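Dipicolinate synthase subunit A (Bacillus halodurans, PDB 3D4O) probably acts as the nucleotide-dependent oxidoreductase-type subunit of dipicolinate synthase, the enzyme that makes dipicolinic acid for bacterial spores. Local coordinates at residues C[13-18]-C[272-277]; C[99-104]-C[283-288]; C[125-130]-C[163-168]; C[200-203]-C[209-212]; C[229-234]-C[252-257]. All coordinates share one frame; numbering follows the deposited sequence.

Interaction 1 (C[13-18]-C[272-277]); sequences GDARQL and VAPKTA
The methyl of A15 and the ring of P274 meet carbon to carbon, each directed at the other helix from its own first turn. The gap between A15 CB and P274 CB is 3.4 Å, tighter than ordinary van der Waals packing, and P274 CG adds a looser touch on the same methyl. Both residues are compact, which allows so close an approach, and proline suits a helix start because its missing N-H is not needed there. R16 passes alongside: its CD rests 3.8 Å from A277 CB, while its CA-H is aimed at the carbonyl of P274, CA to O 3.5 Å. The contact thus sets the start of helix 15-26, which follows strand 7-11 in the N-terminal Rossmann-type sheet, against the start of helix 274-289 from the far end of the chain. A bend in the R16 chain (chi3 -80°) carries the guanidinium to D14, which it grips side-on. D14 OD1 lies nearly in the guanidinium plane and takes R16 NE on its syn lone pair at 3.0 Å; R16 NH2 to D14 OD2 (2.8 Å) completes the salt bridge. On its anti side the same OD1 takes R16 N (2.8 Å), the N-cap bond. Q17 OE1 in turn accepts from D14 N at 2.8 Å, the other half of the capping box. P269 packs on both R16 and A277.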
# COMPACT_ATOMS: atom_id res chain seq x y z
N GLY C 13 17.02 -3.46 17.42
CA GLY C 13 16.51 -2.64 16.32
C GLY C 13 15.85 -3.43 15.24
O GLY C 13 15.34 -4.54 15.44
N ASP C 14 15.86 -2.83 14.06
CA ASP C 14 15.30 -3.47 12.89
C ASP C 14 16.25 -3.40 11.72
O ASP C 14 17.47 -3.31 11.92
CB ASP C 14 13.89 -2.97 12.57
CG ASP C 14 13.84 -1.50 12.19
OD1 ASP C 14 14.81 -0.97 11.65
OD2 ASP C 14 12.77 -0.90 12.35
N ALA C 15 15.70 -3.46 10.53
CA ALA C 15 16.57 -3.52 9.33
C ALA C 15 17.35 -2.24 9.14
O ALA C 15 18.44 -2.25 8.57
CB ALA C 15 15.79 -3.91 8.05
N ARG C 16 16.82 -1.16 9.66
CA ARG C 16 17.52 0.12 9.64
C ARG C 16 18.89 -0.01 10.26
O ARG C 16 19.86 0.57 9.79
CB ARG C 16 16.81 1.19 10.49
CG ARG C 16 15.67 1.74 9.79
CD ARG C 16 14.91 2.67 10.64
NE ARG C 16 14.04 1.95 11.55
CZ ARG C 16 12.94 2.48 12.06
NH1 ARG C 16 12.63 3.70 11.77
NH2 ARG C 16 12.17 1.81 12.88
N GLN C 17 18.93 -0.75 11.34
CA GLN C 17 20.18 -0.88 12.11
C GLN C 17 21.31 -1.52 11.32
O GLN C 17 22.49 -1.27 11.58
CB GLN C 17 19.98 -1.60 13.44
CG GLN C 17 19.69 -0.64 14.56
CD GLN C 17 18.39 0.08 14.44
OE1 GLN C 17 17.39 -0.47 13.96
NE2 GLN C 17 18.38 1.33 14.89
N LEU C 18 20.92 -2.31 10.32
CA LEU C 18 21.90 -3.01 9.48
C LEU C 18 22.76 -1.98 8.73
O LEU C 18 23.94 -2.21 8.49
CB LEU C 18 21.23 -3.97 8.48
CG LEU C 18 20.46 -5.17 9.06
CD1 LEU C 18 19.77 -5.95 7.96
CD2 LEU C 18 21.37 -6.06 9.86
N VAL C 272 9.20 -0.33 5.55
CA VAL C 272 9.09 -0.03 4.13
C VAL C 272 10.31 0.56 3.46
O VAL C 272 10.43 0.47 2.26
CB VAL C 272 7.85 0.85 3.80
CG1 VAL C 272 6.57 0.12 4.25
CG2 VAL C 272 7.98 2.29 4.37
N ALA C 273 11.21 1.18 4.19
CA ALA C 273 12.39 1.76 3.52
C ALA C 273 13.60 1.71 4.45
O ALA C 273 14.25 2.73 4.68
CB ALA C 273 12.09 3.21 3.11
N PRO C 274 13.90 0.52 4.99
CA PRO C 274 14.96 0.42 6.00
C PRO C 274 16.35 0.86 5.54
O PRO C 274 17.14 1.36 6.34
CB PRO C 274 14.93 -1.07 6.38
CG PRO C 274 14.28 -1.76 5.22
CD PRO C 274 13.30 -0.79 4.68
N LYS C 275 16.63 0.69 4.25
CA LYS C 275 17.94 1.07 3.71
C LYS C 275 18.03 2.59 3.72
O LYS C 275 18.99 3.16 4.25
CB LYS C 275 18.17 0.51 2.30
CG LYS C 275 19.52 0.90 1.72
CD LYS C 275 19.88 0.20 0.43
CE LYS C 275 20.54 -1.16 0.71
NZ LYS C 275 21.13 -1.82 -0.52
N THR C 276 17.00 3.23 3.15
CA THR C 276 16.96 4.70 3.07
C THR C 276 17.01 5.26 4.50
O THR C 276 17.83 6.09 4.81
CB THR C 276 15.67 5.25 2.36
OG1 THR C 276 15.55 4.69 1.04
CG2 THR C 276 15.75 6.76 2.21
N ALA C 277 16.15 4.76 5.37
CA ALA C 277 16.03 5.29 6.73
C ALA C 277 17.29 5.03 7.54
O ALA C 277 17.75 5.87 8.31
CB ALA C 277 14.80 4.72 7.42

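Interaction 2 (C[99-104]-C[283-288]); sequences VVYSGI and DVLVKL
Y101 reaches from strand 99-102 to L285 and L288 of helix 274-289, so a helix from the end of the chain lies against the N-terminal parallel sheet, whose strand order 3-2-1-4-5-6 is that of a Rossmann-type fold. The most directed interaction is a CH-pi contact. L285 CD2 sits over one face of the tyrosine ring, 4.1 Å from the centroid and 24° off the normal, displaced toward the rim where CD2 of Y101 lies 3.8 Å away. L285 leaves its helix at a slant, and only the end of the side chain comes nearer the ring; the two side chains run past one another in opposite senses. Plain apolar contact comes next: L288 CD1 approaches Y101 CE2 at 4.0 Å, obliquely to the ring. Leucine suits both positions, since its branched methyls can follow a flat ring. With an alanine in place of this tyrosine, L285 CD2 would probably lose the face it rests on and a gap open between strand and helix. L63 and V121, from the strands flanking 99-102, also pack on Y101, while I20 of helix 15-26 packs on L285; the ring is therefore buried among hydrophobic groups. Its hydroxyl lies farther along the helix: with CG of Y101 beside the backbone N (chi1 -69°), the ring extends until OH lies 3.6 Å from CB of L288.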
# COMPACT_ATOMS: atom_id res chain seq x y z
N VAL C 99 27.49 8.27 25.82
CA VAL C 99 26.24 8.85 25.33
C VAL C 99 25.32 7.77 24.78
O VAL C 99 25.74 6.83 24.09
CB VAL C 99 26.50 9.93 24.24
CG1 VAL C 99 25.21 10.50 23.69
CG2 VAL C 99 27.38 11.04 24.80
N VAL C 100 24.05 7.93 25.11
CA VAL C 100 23.03 7.03 24.66
C VAL C 100 22.28 7.70 23.56
O VAL C 100 21.90 8.86 23.68
CB VAL C 100 22.04 6.72 25.78
CG1 VAL C 100 21.02 5.72 25.28
CG2 VAL C 100 22.78 6.20 26.99
N TYR C 101 22.10 6.98 22.46
CA TYR C 101 21.37 7.48 21.28
C TYR C 101 20.09 6.70 21.03
O TYR C 101 20.06 5.48 20.99
CB TYR C 101 22.23 7.41 19.99
CG TYR C 101 23.39 8.38 19.95
CD1 TYR C 101 24.63 8.02 20.46
CD2 TYR C 101 23.25 9.65 19.39
CE1 TYR C 101 25.70 8.90 20.43
CE2 TYR C 101 24.30 10.54 19.35
CZ TYR C 101 25.53 10.17 19.88
OH TYR C 101 26.59 11.03 19.85
N SER C 102 19.02 7.44 20.84
CA SER C 102 17.74 6.82 20.54
C SER C 102 17.02 7.63 19.45
O SER C 102 17.55 8.61 18.91
CB SER C 102 16.88 6.75 21.82
OG SER C 102 15.70 6.01 21.62
N GLY C 103 15.82 7.18 19.13
CA GLY C 103 14.96 7.92 18.19
C GLY C 103 14.15 8.80 19.11
O GLY C 103 14.24 10.04 19.12
N ILE C 104 13.39 8.10 19.95
CA ILE C 104 12.55 8.71 20.98
C ILE C 104 12.91 8.14 22.32
O ILE C 104 13.74 7.25 22.45
CB ILE C 104 11.02 8.47 20.75
CG1 ILE C 104 10.63 6.99 20.90
CG2 ILE C 104 10.56 8.95 19.37
CD1 ILE C 104 9.24 6.67 20.30
N ASP C 283 24.56 8.07 8.76
CA ASP C 283 25.28 9.30 8.39
C ASP C 283 25.38 10.28 9.56
O ASP C 283 26.43 10.87 9.80
CB ASP C 283 24.58 10.02 7.25
CG ASP C 283 24.80 9.35 5.90
OD1 ASP C 283 25.78 8.59 5.76
OD2 ASP C 283 24.00 9.62 4.99
N VAL C 284 24.28 10.46 10.27
CA VAL C 284 24.26 11.44 11.36
C VAL C 284 25.06 10.90 12.54
O VAL C 284 25.80 11.65 13.23
CB VAL C 284 22.81 11.88 11.76
CG1 VAL C 284 22.02 10.75 12.38
CG2 VAL C 284 22.90 13.04 12.74
N LEU C 285 24.98 9.58 12.70
CA LEU C 285 25.62 8.92 13.85
C LEU C 285 27.15 8.99 13.71
O LEU C 285 27.88 9.21 14.70
CB LEU C 285 25.12 7.48 14.04
CG LEU C 285 23.73 7.33 14.68
CD1 LEU C 285 23.16 5.91 14.59
CD2 LEU C 285 23.86 7.77 16.13
N VAL C 286 27.61 8.80 12.49
CA VAL C 286 29.05 8.84 12.21
C VAL C 286 29.57 10.22 12.61
O VAL C 286 30.60 10.35 13.27
CB VAL C 286 29.38 8.57 10.72
CG1 VAL C 286 30.70 9.18 10.38
CG2 VAL C 286 29.37 7.08 10.42
N LYS C 287 28.80 11.23 12.25
CA LYS C 287 29.17 12.63 12.53
C LYS C 287 29.17 12.95 14.02
O LYS C 287 30.10 13.55 14.54
CB LYS C 287 28.24 13.60 11.79
N LEU C 288 28.12 12.50 14.69
CA LEU C 288 27.91 12.77 16.13
C LEU C 288 28.91 12.06 17.00
O LEU C 288 29.39 12.61 17.99
CB LEU C 288 26.48 12.40 16.56
CG LEU C 288 25.42 13.32 15.93
CD1 LEU C 288 23.95 12.87 16.13
CD2 LEU C 288 25.66 14.73 16.46

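Interaction 3 (C[125-130]-C[163-168]); sequences ERDDIA and LGRVGM
R165 and D127 form a salt bridge, with R165 NH1 donating to D127 OD1 at 2.8 Å. The acceptor uses its anti lone pair, and the bond is clearly bent, with an angle of 138° at the hydrogen. Carboxylate and guanidinium planes stand 82° apart, so this is a single-point grip and not a paired, coplanar one. M124 O offers the same NH1 a weak second bond. Within 125-130 another ion pair joins R126 NH2 to D128 OD2 at 3.1 Å. The acids D127 and D128 lie in the first turn of helix 127-148, where acidic side chains are commonly found and would be expected to interact well with the positive end of the helix dipole. R165 opens helix 165-176 and falls inside a glycine-rich GxGxxG sequence (G162, G164, G167), consistent with the dinucleotide-binding turn of a Rossmann domain. Its chain, bent at chi3 (-48°), reaches across to helix 127-148, which leads from the first sheet to the second. Packing completes the contact: the methyl of A130 lies over the centre of the guanidinium face, A130 CB being 3.3 Å from R165 CZ. Alanine is small enough to let the flat cation settle on it. I129 packs against I280 and L281 of helix 274-289.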
# COMPACT_ATOMS: atom_id res chain seq x y z
N GLU C 125 14.20 14.27 17.59
CA GLU C 125 13.97 15.67 17.96
C GLU C 125 14.70 16.60 17.01
O GLU C 125 14.59 17.82 17.13
CB GLU C 125 14.41 15.97 19.39
CG GLU C 125 13.43 15.40 20.36
CD GLU C 125 13.80 15.64 21.79
OE1 GLU C 125 14.88 16.19 22.09
OE2 GLU C 125 12.99 15.23 22.64
N ARG C 126 15.48 16.03 16.11
CA ARG C 126 16.18 16.86 15.13
C ARG C 126 15.19 17.01 14.00
O ARG C 126 14.84 16.04 13.33
CB ARG C 126 17.48 16.25 14.65
CG ARG C 126 18.43 15.81 15.76
CD ARG C 126 19.89 16.04 15.35
NE ARG C 126 20.04 15.94 13.90
CZ ARG C 126 21.15 16.19 13.24
NH1 ARG C 126 22.24 16.58 13.89
NH2 ARG C 126 21.15 16.06 11.90
N ASP C 127 14.73 18.22 13.76
CA ASP C 127 13.65 18.40 12.79
C ASP C 127 14.03 17.87 11.43
O ASP C 127 13.19 17.31 10.73
CB ASP C 127 13.16 19.84 12.71
CG ASP C 127 12.52 20.30 14.01
OD1 ASP C 127 11.85 19.47 14.68
OD2 ASP C 127 12.72 21.47 14.39
N ASP C 128 15.30 18.00 11.09
CA ASP C 128 15.74 17.52 9.77
C ASP C 128 15.58 16.03 9.63
O ASP C 128 15.05 15.52 8.62
CB ASP C 128 17.15 17.98 9.37
CG ASP C 128 18.25 17.54 10.34
OD1 ASP C 128 18.01 17.19 11.52
OD2 ASP C 128 19.40 17.64 9.90
N ILE C 129 16.00 15.31 10.66
CA ILE C 129 15.93 13.85 10.64
C ILE C 129 14.47 13.44 10.65
O ILE C 129 14.01 12.59 9.89
CB ILE C 129 16.66 13.21 11.83
CG1 ILE C 129 18.17 13.50 11.79
CG2 ILE C 129 16.43 11.70 11.85
CD1 ILE C 129 18.82 13.05 10.49
N ALA C 130 13.71 14.12 11.50
CA ALA C 130 12.27 13.84 11.63
C ALA C 130 11.58 14.04 10.27
O ALA C 130 10.78 13.23 9.83
CB ALA C 130 11.64 14.73 12.72
N LEU C 163 -0.67 19.04 11.65
CA LEU C 163 0.13 19.47 10.54
C LEU C 163 1.56 19.76 11.01
O LEU C 163 2.19 20.77 10.68
CB LEU C 163 -0.48 20.63 9.77
CG LEU C 163 0.22 20.74 8.40
CD1 LEU C 163 -0.54 19.96 7.28
CD2 LEU C 163 0.36 22.16 8.02
N GLY C 164 2.04 18.83 11.82
CA GLY C 164 3.43 18.85 12.25
C GLY C 164 4.32 18.27 11.14
O GLY C 164 3.92 18.17 9.97
N ARG C 165 5.51 17.85 11.54
CA ARG C 165 6.53 17.37 10.59
C ARG C 165 6.04 16.18 9.80
O ARG C 165 6.31 16.05 8.61
CB ARG C 165 7.86 17.08 11.30
CG ARG C 165 8.47 18.33 12.01
CD ARG C 165 9.53 18.01 13.06
NE ARG C 165 9.09 16.97 13.99
CZ ARG C 165 9.86 16.43 14.94
NH1 ARG C 165 11.09 16.85 15.13
NH2 ARG C 165 9.38 15.46 15.70
N VAL C 166 5.28 15.31 10.44
CA VAL C 166 4.84 14.13 9.74
C VAL C 166 3.54 14.36 8.96
O VAL C 166 3.36 13.91 7.81
CB VAL C 166 4.59 12.98 10.71
CG1 VAL C 166 4.00 11.78 9.96
CG2 VAL C 166 5.93 12.61 11.45
N GLY C 167 2.65 15.03 9.65
CA GLY C 167 1.31 15.30 9.17
C GLY C 167 1.38 16.02 7.86
O GLY C 167 0.60 15.77 6.97
N MSE C 168 2.33 16.93 7.75
CA MSE C 168 2.49 17.70 6.53
C MSE C 168 2.88 16.81 5.35
O MSE C 168 2.43 17.02 4.23
CB MSE C 168 3.49 18.83 6.71
CG MSE C 168 3.89 19.41 5.37
SE MSE C 168 4.58 21.16 5.53
CE MSE C 168 2.91 21.71 6.27

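Interaction 4 (C[200-203]-C[209-212]); sequences EPFH and QELR
F202 and E210 carry the contact through a CH-pi interaction between strand 200-203 and the short helix 207-210. E210 CB stands over one face of the phenyl ring, 3.9 Å from its centroid and 20° off the normal, shifted toward the ring's edge. CG of E210 continues along the ring at 3.7 Å from F202 CD2, so the aliphatic part of the glutamate, not its charge, rests on the aromatic surface. F202 holds its CG between the backbone N and carbonyl carbon (chi1 68°), the crowded position, which presents one ring face to E210. Apolar contact is lighter: L211 CD2 lies 4.1 Å from F202 CZ, the two side chains crossing at about a right angle. These residues join an edge strand of the second, Rossmann-type parallel sheet to the connection that returns toward strand 216-219; L161 and A159 of the central strand 157-161 pack on F202 and L211 respectively. The polar part is less comfortable. E200 OE2 and E210 OE1, like charges, come within 3.9 Å, while Q209 NE2 makes a weak bond to E210 OE2 at 2.7 Å. Beside this, K182 NZ holds the main-chain O of E210. The chemistry implies a contact held by the methylenes and the ring, while the two carboxylates would probably disfavour each other's charge, an effect that the further hydrogen bond taken by E210 OE1 is likely to soften.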
# COMPACT_ATOMS: atom_id res chain seq x y z
N GLU C 200 -8.52 20.96 2.81
CA GLU C 200 -9.59 21.54 3.62
C GLU C 200 -9.21 21.57 5.10
O GLU C 200 -9.09 20.51 5.71
CB GLU C 200 -10.92 20.78 3.45
CG GLU C 200 -11.99 21.34 4.38
CD GLU C 200 -13.31 20.56 4.39
OE1 GLU C 200 -13.50 19.62 3.57
OE2 GLU C 200 -14.14 20.91 5.24
N PRO C 201 -8.99 22.76 5.65
CA PRO C 201 -8.66 22.77 7.07
C PRO C 201 -9.86 22.77 7.93
O PRO C 201 -10.94 23.17 7.51
CB PRO C 201 -7.98 24.13 7.26
CG PRO C 201 -8.61 25.02 6.25
CD PRO C 201 -9.00 24.12 5.07
N PHE C 202 -9.68 22.29 9.14
CA PHE C 202 -10.72 22.37 10.16
C PHE C 202 -10.12 22.47 11.54
O PHE C 202 -9.09 21.90 11.78
CB PHE C 202 -11.72 21.22 10.08
CG PHE C 202 -11.16 19.86 10.44
CD1 PHE C 202 -10.52 19.09 9.49
CD2 PHE C 202 -11.37 19.33 11.70
CE1 PHE C 202 -10.06 17.82 9.79
CE2 PHE C 202 -10.92 18.06 12.02
CZ PHE C 202 -10.25 17.31 11.07
N HIS C 203 -10.75 23.21 12.44
CA HIS C 203 -10.22 23.32 13.79
C HIS C 203 -10.43 21.98 14.45
O HIS C 203 -11.52 21.38 14.42
CB HIS C 203 -10.86 24.45 14.61
CG HIS C 203 -10.11 24.79 15.86
ND1 HIS C 203 -10.31 24.15 17.06
CD2 HIS C 203 -9.17 25.75 16.09
CE1 HIS C 203 -9.53 24.69 17.98
NE2 HIS C 203 -8.83 25.66 17.42
N GLN C 209 -17.67 16.54 14.29
CA GLN C 209 -18.52 17.01 13.17
C GLN C 209 -17.82 16.73 11.86
O GLN C 209 -18.40 16.22 10.91
CB GLN C 209 -18.81 18.51 13.32
CG GLN C 209 -19.30 19.22 12.08
CD GLN C 209 -19.35 20.75 12.31
OE1 GLN C 209 -19.81 21.23 13.37
NE2 GLN C 209 -18.85 21.51 11.34
N GLU C 210 -16.54 17.01 11.84
CA GLU C 210 -15.81 16.97 10.56
C GLU C 210 -15.46 15.57 10.05
O GLU C 210 -15.30 15.38 8.82
CB GLU C 210 -14.58 17.87 10.63
CG GLU C 210 -14.98 19.31 10.89
CD GLU C 210 -15.79 19.89 9.76
OE1 GLU C 210 -15.57 19.50 8.58
OE2 GLU C 210 -16.64 20.75 10.05
N LEU C 211 -15.45 14.61 10.95
CA LEU C 211 -15.03 13.23 10.59
C LEU C 211 -16.16 12.27 10.33
O LEU C 211 -15.94 11.06 10.17
CB LEU C 211 -14.12 12.62 11.67
CG LEU C 211 -12.77 13.30 11.93
CD1 LEU C 211 -11.90 12.42 12.84
CD2 LEU C 211 -12.05 13.63 10.67
N ARG C 212 -17.38 12.79 10.32
CA ARG C 212 -18.56 11.94 10.16
C ARG C 212 -18.70 11.34 8.76
O ARG C 212 -19.44 10.38 8.57
CB ARG C 212 -19.84 12.64 10.64
CG ARG C 212 -20.34 13.83 9.88
CD ARG C 212 -21.26 14.64 10.80

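Interaction 5 (C[229-234]-C[252-257]); sequences NVLAEM and FRYAEK
Successive beta-alpha units of the second Rossmann-type sheet supply this contact, in which helix 228-233, leading to strand 239-242, lies beside helix 252-257, leading to strand 261-264. L231 and Y254 make the main touch. The short helical segments run nearly side by side, 23° apart in direction, with axes 9.6 Å from one another. L231 CB meets the edge of the tyrosine ring, lying close to its plane at 3.7 Å from Y254 CD2. Further along, L231 CD1 fits against A255, 3.7 Å from its CB and 3.6 Å from its N. Alanine suits this place, its single methyl leaving the helix surface low enough for the leucine end to lie on A255. The ring is carried across by a first torsion that sets CG of Y254 opposite its backbone N (chi1 -175°), which brings the hydroxyl to A232: OH lies 3.6 Å from A232 CB. The tyrosine thus bridges the two helices, its hydroxyl reaching the partly exposed A232. Replacing Y254 by a serine is likely to open a gap beside L231 CB and leave the methyl of A232 without its neighbour across the helices. R258 NH1 bonds to L231 O, tying the end of the first helix to the residue just after the second. A255 and F252 pack on A262 of strand 261-264, and M234 on V240 of strand 239-242.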
# COMPACT_ATOMS: atom_id res chain seq x y z
N ASN C 229 -16.58 9.98 21.26
CA ASN C 229 -17.62 10.82 20.62
C ASN C 229 -17.29 11.06 19.18
O ASN C 229 -18.17 11.13 18.31
CB ASN C 229 -17.91 12.15 21.34
CG ASN C 229 -19.17 12.07 22.20
OD1 ASN C 229 -20.24 11.68 21.72
ND2 ASN C 229 -19.06 12.47 23.47
N VAL C 230 -16.01 11.15 18.90
CA VAL C 230 -15.58 11.37 17.53
C VAL C 230 -15.87 10.09 16.76
O VAL C 230 -16.56 10.08 15.73
CB VAL C 230 -14.08 11.69 17.44
CG1 VAL C 230 -13.59 11.67 16.00
CG2 VAL C 230 -13.82 13.07 18.08
N LEU C 231 -15.32 9.02 17.29
CA LEU C 231 -15.51 7.69 16.73
C LEU C 231 -17.00 7.38 16.52
O LEU C 231 -17.37 6.84 15.49
CB LEU C 231 -14.87 6.59 17.61
CG LEU C 231 -13.33 6.51 17.57
CD1 LEU C 231 -12.78 5.61 18.67
CD2 LEU C 231 -12.84 6.04 16.24
N ALA C 232 -17.83 7.78 17.46
CA ALA C 232 -19.26 7.47 17.39
C ALA C 232 -19.96 8.06 16.15
O ALA C 232 -20.95 7.52 15.65
CB ALA C 232 -19.98 7.92 18.65
N GLU C 233 -19.41 9.14 15.64
CA GLU C 233 -19.98 9.85 14.47
C GLU C 233 -19.39 9.42 13.14
O GLU C 233 -19.87 9.78 12.07
CB GLU C 233 -19.84 11.37 14.64
CG GLU C 233 -20.95 11.94 15.53
CD GLU C 233 -22.30 11.83 14.84
OE1 GLU C 233 -22.39 12.25 13.66
OE2 GLU C 233 -23.26 11.31 15.45
N MSE C 234 -18.34 8.64 13.22
CA MSE C 234 -17.63 8.19 12.00
C MSE C 234 -18.37 7.10 11.27
O MSE C 234 -19.15 6.40 11.86
CB MSE C 234 -16.23 7.67 12.33
CG MSE C 234 -15.25 8.78 12.54
SE MSE C 234 -13.50 8.13 13.13
CE MSE C 234 -13.59 6.29 12.59
N PHE C 252 -8.86 3.42 21.41
CA PHE C 252 -8.81 2.09 20.80
C PHE C 252 -9.82 1.14 21.40
O PHE C 252 -10.30 0.24 20.72
CB PHE C 252 -7.41 1.45 20.87
CG PHE C 252 -6.36 2.19 20.08
CD1 PHE C 252 -6.38 2.19 18.69
CD2 PHE C 252 -5.35 2.89 20.72
CE1 PHE C 252 -5.43 2.87 17.97
CE2 PHE C 252 -4.39 3.57 20.01
CZ PHE C 252 -4.43 3.57 18.64
N ARG C 253 -10.16 1.35 22.66
CA ARG C 253 -11.09 0.45 23.31
C ARG C 253 -12.47 0.73 22.72
O ARG C 253 -13.21 -0.18 22.37
CB ARG C 253 -11.07 0.58 24.85
N TYR C 254 -12.79 2.01 22.56
CA TYR C 254 -14.12 2.36 22.02
C TYR C 254 -14.24 2.01 20.54
O TYR C 254 -15.28 1.55 20.08
CB TYR C 254 -14.47 3.84 22.24
CG TYR C 254 -15.88 4.13 21.77
CD1 TYR C 254 -16.97 3.78 22.56
CD2 TYR C 254 -16.14 4.70 20.53
CE1 TYR C 254 -18.26 4.01 22.15
CE2 TYR C 254 -17.44 4.94 20.11
CZ TYR C 254 -18.50 4.59 20.92
OH TYR C 254 -19.80 4.81 20.53
N ALA C 255 -13.16 2.21 19.81
CA ALA C 255 -13.16 1.94 18.36
C ALA C 255 -13.53 0.49 18.14
O ALA C 255 -14.43 0.13 17.38
CB ALA C 255 -11.77 2.21 17.75
N GLU C 256 -12.82 -0.32 18.89
CA GLU C 256 -12.99 -1.76 18.87
C GLU C 256 -14.44 -2.13 19.20
O GLU C 256 -15.08 -2.93 18.52
CB GLU C 256 -12.00 -2.36 19.85
CG GLU C 256 -11.95 -3.85 19.91
CD GLU C 256 -10.76 -4.33 20.74
OE1 GLU C 256 -9.68 -3.66 20.72
OE2 GLU C 256 -10.88 -5.37 21.41
N LYS C 257 -14.96 -1.48 20.23
CA LYS C 257 -16.31 -1.71 20.69
C LYS C 257 -17.35 -1.39 19.61
O LYS C 257 -18.32 -2.11 19.45
CB LYS C 257 -16.61 -0.91 21.96

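Overall arrangement
Interactions 1 and 2 both use helix 274-289, with centres 15 Å apart, and between them fasten the end of the chain to the N-terminal domain, one through helix 15-26 and the other through strand 99-102. Interaction 3 joins the start of helix 127-148 to the glycine-rich turn of the second sheet; it touches interaction 2 where R126 NH2 packs on V284 CG2 at 3.6 Å. Interactions 4 and 5 lie in the second sheet's domain, centres 16 Å apart, and meet directly: L211 CD1 is 3.7 Å from V230 CG1. They stand 35 and 34 Å, centre to centre, from interaction 1, on the opposite side of the chain's centre. Interaction 3, with the probable nucleotide-binding turn, lies 22 Å from interaction 4 between centres.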